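PDB 4OHN: ABC transporter substrate-binding protein from Streptococcus pneumoniae, which binds histidine and, as the substrate-binding component of an ABC importer, probably delivers amino acids to the transporter. Local coordinates for residues 52-57 against 227-232. Numbering follows the deposited sequence.
Sequences FEKYGI and FSSLYK
Lys-54 is the one residue of 52-57 that touches 227-232, and it meets Ser-229 and Leu-230. The contact is that of one of two modelled conformers of the lysine. Its CB points at the helix 217-232, and the chain bends once, at chi2 (-70°), before running out straight to NZ. CE lies against both partners, which meet it at roughly a right angle. It passes alongside the Leu-230 branch, 3.7 Å from CD2, and the lysine and leucine chains run antiparallel where they pass. NZ reaches the CB of Ser-229 at 3.6 Å. The OG of Ser-229 stays 4.1 Å from NZ, and no hydrogen bond crosses between the segments. Between them the contact is van der Waals. The ammonium is held instead by a salt bridge to Asp-233, just beyond the helix segment. Leu-230 also packs on Leu-47 and Val-51 of helix 43-53, so the lysine borders a hydrophobic seam. Beside it, Tyr-55 OH bonds to Lys-222 O. Ile-57 N bonds to Phe-52 O, and Gly-56 N to Glu-53 O. With Gly-56 as the C-prime residue at positive phi, this is a Schellman motif ending helix 43-53. The contact joins that helix end to helix 217-232 within the family 3 solute-binding protein fold.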
loop_
_atom_site.group_PDB
_atom_site.type_symbol
_atom_site.label_atom_id
_atom_site.label_comp_id
_atom_site.label_asym_id
_atom_site.label_seq_id
_atom_site.Cartn_x
_atom_site.Cartn_y
_atom_site.Cartn_z
ATOM N N PHE A 52 -11.766 12.522 -7.621
ATOM C CA PHE A 52 -13.213 12.588 -7.508
ATOM C C PHE A 52 -13.747 14.015 -7.581
ATOM O O PHE A 52 -14.885 14.219 -7.995
ATOM C CB PHE A 52 -13.685 11.735 -6.330
ATOM C CG PHE A 52 -13.586 10.277 -6.656
ATOM C CD1 PHE A 52 -14.412 9.729 -7.639
ATOM C CD2 PHE A 52 -12.626 9.484 -6.074
ATOM C CE1 PHE A 52 -14.292 8.386 -7.998
ATOM C CE2 PHE A 52 -12.489 8.170 -6.441
ATOM C CZ PHE A 52 -13.305 7.614 -7.403
ATOM N N GLU A 53 -12.905 14.999 -7.282
ATOM C CA GLU A 53 -13.228 16.405 -7.510
ATOM C C GLU A 53 -13.586 16.670 -8.971
ATOM O O GLU A 53 -14.420 17.530 -9.255
ATOM C CB GLU A 53 -12.029 17.284 -7.111
ATOM C CG GLU A 53 -12.266 18.781 -7.097
ATOM C CD GLU A 53 -12.153 19.491 -8.460
ATOM O OE1 GLU A 53 -11.549 18.988 -9.444
ATOM O OE2 GLU A 53 -12.669 20.622 -8.532
ATOM N N LYS A 54 -12.947 15.960 -9.897
ATOM C CA LYS A 54 -13.221 16.159 -11.322
ATOM C C LYS A 54 -14.683 15.842 -11.657
ATOM O O LYS A 54 -15.183 16.298 -12.686
ATOM C CB LYS A 54 -12.313 15.285 -12.212
ATOM C CG LYS A 54 -10.795 15.543 -12.151
ATOM C CD LYS A 54 -10.365 16.859 -12.786
ATOM C CE LYS A 54 -8.851 17.047 -12.713
ATOM N NZ LYS A 54 -8.386 18.261 -13.432
ATOM N N TYR A 55 -15.353 15.058 -10.807
ATOM C CA TYR A 55 -16.724 14.604 -11.047
ATOM C C TYR A 55 -17.713 15.141 -10.018
ATOM O O TYR A 55 -18.879 14.742 -10.003
ATOM C CB TYR A 55 -16.768 13.056 -11.043
ATOM C CG TYR A 55 -15.779 12.466 -12.019
ATOM C CD1 TYR A 55 -15.983 12.583 -13.381
ATOM C CD2 TYR A 55 -14.626 11.837 -11.579
ATOM C CE1 TYR A 55 -15.066 12.078 -14.290
ATOM C CE2 TYR A 55 -13.696 11.327 -12.466
ATOM C CZ TYR A 55 -13.925 11.453 -13.828
ATOM O OH TYR A 55 -13.043 10.971 -14.764
ATOM N N GLY A 56 -17.245 16.027 -9.148
ATOM C CA GLY A 56 -18.083 16.580 -8.103
ATOM C C GLY A 56 -18.445 15.589 -7.010
ATOM O O GLY A 56 -19.428 15.775 -6.302
ATOM N N ILE A 57 -17.633 14.542 -6.861
ATOM C CA ILE A 57 -17.864 13.466 -5.902
ATOM C C ILE A 57 -16.979 13.647 -4.673
ATOM O O ILE A 57 -15.786 13.910 -4.802
ATOM C CB ILE A 57 -17.586 12.097 -6.579
ATOM C CG1 ILE A 57 -18.683 11.809 -7.608
ATOM C CG2 ILE A 57 -17.496 10.982 -5.558
ATOM C CD1 ILE A 57 -18.407 10.610 -8.528
ATOM N N PHE A 227 -6.714 10.592 -13.909
ATOM C CA PHE A 227 -5.250 10.585 -13.864
ATOM C C PHE A 227 -4.683 11.384 -15.059
ATOM O O PHE A 227 -3.741 12.165 -14.895
ATOM C CB PHE A 227 -4.653 9.164 -13.878
ATOM C CG PHE A 227 -4.836 8.358 -12.609
ATOM C CD1 PHE A 227 -5.208 8.924 -11.402
ATOM C CD2 PHE A 227 -4.606 6.997 -12.643
ATOM C CE1 PHE A 227 -5.327 8.145 -10.260
ATOM C CE2 PHE A 227 -4.724 6.219 -11.500
ATOM C CZ PHE A 227 -5.092 6.809 -10.299
ATOM N N SER A 228 -5.230 11.198 -16.262
ATOM C CA SER A 228 -4.702 11.920 -17.427
ATOM C C SER A 228 -4.729 13.433 -17.239
ATOM O O SER A 228 -3.774 14.124 -17.619
ATOM C CB SER A 228 -5.472 11.548 -18.692
ATOM O OG SER A 228 -5.310 10.176 -18.990
ATOM N N SER A 229 -5.785 13.958 -16.631
ATOM C CA SER A 229 -5.873 15.391 -16.355
ATOM C C SER A 229 -4.854 15.782 -15.303
ATOM O O SER A 229 -4.187 16.791 -15.452
ATOM C CB SER A 229 -7.287 15.780 -15.836
ATOM O OG SER A 229 -8.208 16.044 -16.871
ATOM N N LEU A 230 -4.757 14.990 -14.230
ATOM C CA LEU A 230 -3.923 15.362 -13.092
ATOM C C LEU A 230 -2.442 15.349 -13.448
ATOM O O LEU A 230 -1.671 16.111 -12.867
ATOM C CB LEU A 230 -4.204 14.457 -11.887
ATOM C CG LEU A 230 -5.640 14.565 -11.359
ATOM C CD1 LEU A 230 -5.923 13.491 -10.345
ATOM C CD2 LEU A 230 -5.890 15.894 -10.736
ATOM N N TYR A 231 -2.048 14.538 -14.416
ATOM C CA TYR A 231 -0.659 14.528 -14.868
ATOM C C TYR A 231 -0.253 15.825 -15.555
ATOM O O TYR A 231 0.905 16.225 -15.528
ATOM C CB TYR A 231 -0.389 13.357 -15.825
ATOM C CG TYR A 231 -0.385 11.998 -15.161
ATOM C CD1 TYR A 231 0.237 11.802 -13.939
ATOM C CD2 TYR A 231 -0.997 10.910 -15.757
ATOM C CE1 TYR A 231 0.254 10.561 -13.324
ATOM C CE2 TYR A 231 -0.998 9.660 -15.137
ATOM C CZ TYR A 231 -0.365 9.503 -13.927
ATOM O OH TYR A 231 -0.335 8.274 -13.289
ATOM N N LYS A 232 -1.182 16.468 -16.236
ATOM C CA LYS A 232 -0.856 17.680 -16.973
ATOM C C LYS A 232 -1.293 18.958 -16.304
ATOM O O LYS A 232 -0.827 20.011 -16.698
ATOM C CB LYS A 232 -1.393 17.614 -18.391
ATOM C CG LYS A 232 -2.907 17.471 -18.470
ATOM C CD LYS A 232 -3.378 17.446 -19.918
ATOM C CE LYS A 232 -4.791 16.875 -19.984
ATOM N NZ LYS A 232 -5.322 16.833 -21.377
#